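Local coordinates for dipeptide transport protein DPPA (Bacillus subtilis, PDB 1HI9), which removes N-terminal residues from peptides containing D-amino acids as a zinc-dependent aminopeptidase, working inside the central chamber of a self-compartmentalizing decamer, at the interface of chains A and B. Coordinates in Å, arbitrary orientation; residue numbers count along the deposited sequence, not the author numbering. Chains: chain A/B, Dipeptide transport protein DPPA.

Contact 1: the interface of chains A and B. Residues chain A 64, 79-80; chain B 16, 180-182.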
loop_
_atom_site.group_PDB
_atom_site.type_symbol
_atom_site.label_atom_id
_atom_site.label_comp_id
_atom_site.label_asym_id
_atom_site.label_seq_id
_atom_site.Cartn_x
_atom_site.Cartn_y
_atom_site.Cartn_z
ATOM N N ASN A 64 -24.115 -10.594 -8.239
ATOM C CA ASN A 64 -23.465 -11.880 -8.035
ATOM C C ASN A 64 -23.416 -12.124 -6.521
ATOM O O ASN A 64 -22.470 -12.721 -5.985
ATOM C CB ASN A 64 -22.048 -11.875 -8.636
ATOM C CG ASN A 64 -21.196 -10.718 -8.135
ATOM O OD1 ASN A 64 -21.546 -10.041 -7.159
ATOM N ND2 ASN A 64 -20.057 -10.496 -8.791
ATOM N N SER A 79 -27.659 -14.896 -12.445
ATOM C CA SER A 79 -26.568 -14.234 -11.755
ATOM C C SER A 79 -25.681 -13.510 -12.756
ATOM O O SER A 79 -25.472 -13.984 -13.871
ATOM C CB SER A 79 -25.766 -15.277 -10.972
ATOM O OG SER A 79 -24.821 -14.665 -10.116
ATOM N N GLY A 80 -25.167 -12.352 -12.358
ATOM C CA GLY A 80 -24.314 -11.589 -13.250
ATOM C C GLY A 80 -24.924 -10.260 -13.669
ATOM O O GLY A 80 -26.127 -10.047 -13.519
ATOM N N PRO B 16 -20.989 -16.803 -12.951
ATOM C CA PRO B 16 -21.400 -15.725 -13.861
ATOM C C PRO B 16 -20.313 -14.803 -14.376
ATOM O O PRO B 16 -20.390 -14.321 -15.503
ATOM C CB PRO B 16 -22.409 -14.953 -13.024
ATOM C CG PRO B 16 -21.783 -15.015 -11.668
ATOM C CD PRO B 16 -21.352 -16.472 -11.559
ATOM N N SER B 180 -21.136 -11.550 -19.021
ATOM C CA SER B 180 -20.891 -11.659 -17.583
ATOM C C SER B 180 -22.172 -11.902 -16.799
ATOM O O SER B 180 -22.328 -11.403 -15.680
ATOM C CB SER B 180 -20.224 -10.381 -17.058
ATOM O OG SER B 180 -21.065 -9.257 -17.254
ATOM N N ALA B 181 -23.085 -12.666 -17.386
ATOM C CA ALA B 181 -24.366 -12.962 -16.754
ATOM C C ALA B 181 -24.960 -14.227 -17.339
ATOM O O ALA B 181 -24.905 -14.448 -18.547
ATOM C CB ALA B 181 -25.333 -11.802 -16.972
ATOM N N VAL B 182 -25.537 -15.054 -16.480
ATOM C CA VAL B 182 -26.139 -16.288 -16.937
ATOM C C VAL B 182 -27.319 -16.710 -16.082
ATOM O O VAL B 182 -27.508 -16.224 -14.967
ATOM C CB VAL B 182 -25.111 -17.457 -16.919
ATOM C CG1 VAL B 182 -23.983 -17.194 -17.919
ATOM C CG2 VAL B 182 -24.539 -17.620 -15.510
#
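A:Ser79 holds its OG anti to its own backbone nitrogen (chi1 -171°), a turn that lays the hydroxyl against the pyrrolidine ring of B:Pro16, with OG 3.4 Å from CG of the proline. The ring is puckered and comes in on the serine's face of the strand; its CB sits 3.3 Å from the carbonyl oxygen O of A:Ser79 and reaches on to CA of A:Gly80 at 3.9 Å. These contacts are van der Waals in character, so the hydroxyl is packed here and not bonded to the proline.

The polar bonds in this patch run between backbones. Strand 76-80 of chain A pairs antiparallel with strand 181-184 of chain B, A:Ser79 opposite B:Val182 and A:Gly80 opposite B:Ala181, giving a sheet that runs across the interface of the homodecamer. The amide N of B:Val182 donates to O of A:Ser79 at 2.8 Å (166° at the hydrogen), and N of A:Ser79 returns the favour to O of B:Val182 at 2.9 Å. Together the two bonds fix the register. The missing side chain of A:Gly80 probably helps the strands approach closely here, its CA 3.8 Å from CA of B:Ala181. On the face opposite the serine hydroxyl, the methyl CB of B:Ala181 rests 3.7 Å from the carbonyl carbon C of A:Gly80.

Contact 2: the interface of chains A and B. Residues chain A 77-79, 83, 89; chain B 177, 181-183.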
loop_
_atom_site.group_PDB
_atom_site.type_symbol
_atom_site.label_atom_id
_atom_site.label_comp_id
_atom_site.label_asym_id
_atom_site.label_seq_id
_atom_site.Cartn_x
_atom_site.Cartn_y
_atom_site.Cartn_z
ATOM N N LEU A 77 -31.674 -19.477 -10.957
ATOM C CA LEU A 77 -31.003 -18.222 -10.635
ATOM C C LEU A 77 -30.331 -17.518 -11.798
ATOM O O LEU A 77 -29.613 -18.129 -12.580
ATOM C CB LEU A 77 -29.954 -18.447 -9.536
ATOM C CG LEU A 77 -29.033 -17.271 -9.196
ATOM C CD1 LEU A 77 -29.819 -16.170 -8.509
ATOM C CD2 LEU A 77 -27.906 -17.752 -8.299
ATOM N N ILE A 78 -30.584 -16.219 -11.902
ATOM C CA ILE A 78 -29.970 -15.395 -12.932
ATOM C C ILE A 78 -28.925 -14.609 -12.169
ATOM O O ILE A 78 -29.259 -13.764 -11.336
ATOM C CB ILE A 78 -30.956 -14.402 -13.563
ATOM C CG1 ILE A 78 -31.972 -15.153 -14.426
ATOM C CG2 ILE A 78 -30.193 -13.369 -14.387
ATOM C CD1 ILE A 78 -32.968 -14.254 -15.132
ATOM N N SER A 79 -27.659 -14.896 -12.445
ATOM C CA SER A 79 -26.568 -14.234 -11.755
ATOM C C SER A 79 -25.681 -13.510 -12.756
ATOM O O SER A 79 -25.472 -13.984 -13.871
ATOM C CB SER A 79 -25.766 -15.277 -10.972
ATOM O OG SER A 79 -24.821 -14.665 -10.116
ATOM N N LYS A 83 -26.926 -7.134 -17.923
ATOM C CA LYS A 83 -28.102 -7.794 -18.488
ATOM C C LYS A 83 -28.965 -6.732 -19.167
ATOM O O LYS A 83 -29.192 -5.657 -18.613
ATOM C CB LYS A 83 -28.925 -8.487 -17.402
ATOM C CG LYS A 83 -28.216 -9.646 -16.752
ATOM C CD LYS A 83 -28.947 -10.125 -15.509
ATOM C CE LYS A 83 -29.009 -9.031 -14.455
ATOM N NZ LYS A 83 -29.269 -9.605 -13.117
ATOM N N GLU A 89 -34.480 -8.435 -15.676
ATOM C CA GLU A 89 -34.021 -9.360 -16.699
ATOM C C GLU A 89 -34.715 -10.714 -16.528
ATOM O O GLU A 89 -34.798 -11.252 -15.420
ATOM C CB GLU A 89 -32.511 -9.561 -16.593
ATOM C CG GLU A 89 -31.985 -10.580 -17.576
ATOM C CD GLU A 89 -32.159 -10.124 -19.016
ATOM O OE1 GLU A 89 -32.260 -11.002 -19.911
ATOM O OE2 GLU A 89 -32.185 -8.889 -19.253
ATOM N N ILE B 177 -26.673 -14.980 -20.840
ATOM C CA ILE B 177 -27.529 -13.805 -21.006
ATOM C C ILE B 177 -26.653 -12.672 -21.532
ATOM O O ILE B 177 -27.081 -11.878 -22.374
ATOM C CB ILE B 177 -28.209 -13.401 -19.667
ATOM C CG1 ILE B 177 -29.210 -14.489 -19.253
ATOM C CG2 ILE B 177 -28.942 -12.057 -19.819
ATOM C CD1 ILE B 177 -29.878 -14.261 -17.912
ATOM N N ALA B 181 -23.085 -12.666 -17.386
ATOM C CA ALA B 181 -24.366 -12.962 -16.754
ATOM C C ALA B 181 -24.960 -14.227 -17.339
ATOM O O ALA B 181 -24.905 -14.448 -18.547
ATOM C CB ALA B 181 -25.333 -11.802 -16.972
ATOM N N VAL B 182 -25.537 -15.054 -16.480
ATOM C CA VAL B 182 -26.139 -16.288 -16.937
ATOM C C VAL B 182 -27.319 -16.710 -16.082
ATOM O O VAL B 182 -27.508 -16.224 -14.967
ATOM C CB VAL B 182 -25.111 -17.457 -16.919
ATOM C CG1 VAL B 182 -23.983 -17.194 -17.919
ATOM C CG2 VAL B 182 -24.539 -17.620 -15.510
ATOM N N LYS B 183 -28.116 -17.618 -16.627
ATOM C CA LYS B 183 -29.250 -18.186 -15.912
ATOM C C LYS B 183 -28.741 -19.606 -15.698
ATOM O O LYS B 183 -28.512 -20.343 -16.660
ATOM C CB LYS B 183 -30.497 -18.192 -16.796
ATOM C CG LYS B 183 -31.687 -18.960 -16.213
ATOM C CD LYS B 183 -32.787 -19.116 -17.264
ATOM C CE LYS B 183 -33.845 -20.103 -16.828
ATOM N NZ LYS B 183 -34.763 -20.457 -17.939
#
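The carbonyl oxygen of B:Val182, which accepts the backbone N-H of A:Ser79, is also met by A:Ile78: its CA lies 3.3 Å from that O, and CG2 packs more loosely beside it. One step along the pairing, A:Ile78 stands opposite B:Lys183 in the antiparallel register, and O of A:Leu77 comes to 3.4 Å from CA of B:Lys183. Of the lysine side chain it is the base that touches, CB lying 4.1 Å from CG1 of A:Ile78, while the rest runs on extended.

Apolar contact on this face centres on B:Ile177, which buries about 50 Å² against chain A. Its stretched ethyl arm (chi2 176°) carries CD1 to the branch methyl CG2 of A:Ile78 at 3.6 Å, the two side chains crossing at roughly a right angle. An alanine in place of A:Ile78 would remove that methyl and the ethyl arm, and would probably leave CD1 of B:Ile177 without its packing partner and a gap beside CB of B:Lys183.

The other branch of B:Ile177, CG2, lies against the A:Glu89 carboxylate, toward its OE1 at 3.5 Å; the two side chains pass each other in opposite directions. A:Glu89 gets there by folding at chi2 (65°). Alongside, CG of A:Lys83 meets the methyl CB of B:Ala181 at 3.6 Å and, more loosely, CG2 of B:Ile177. In this patch the lysine's contact is made by a methylene of its stem, and the amine NZ points away from the residues of chain B here.

In the fold, strand 76-80 of chain A supplies the pairing edge, and the loops on either side of 3-10 helix 86-88 bring A:Lys83 and A:Glu89 over B:Ile177, a loop residue shortly before strand 181-184 of chain B.

Contact 1 and contact 2 have centres about 5 Å apart and share A:Ser79, B:Ala181 and B:Val182, so they are two portions of one intersubunit beta ladder between strand 76-80 and strand 181-184. Contact 1 takes the glycine end with its proline, contact 2 the isoleucine end with the flanking loops. Packing on opposite faces of the same backbone pairing should help hold the decamer's subunits in register. Contact 1 is about 14 Å from B:His115, the active-site nucleophile, and contact 2 about 19 Å from A:His115; their likely role is assembly of the chamber and not chemistry.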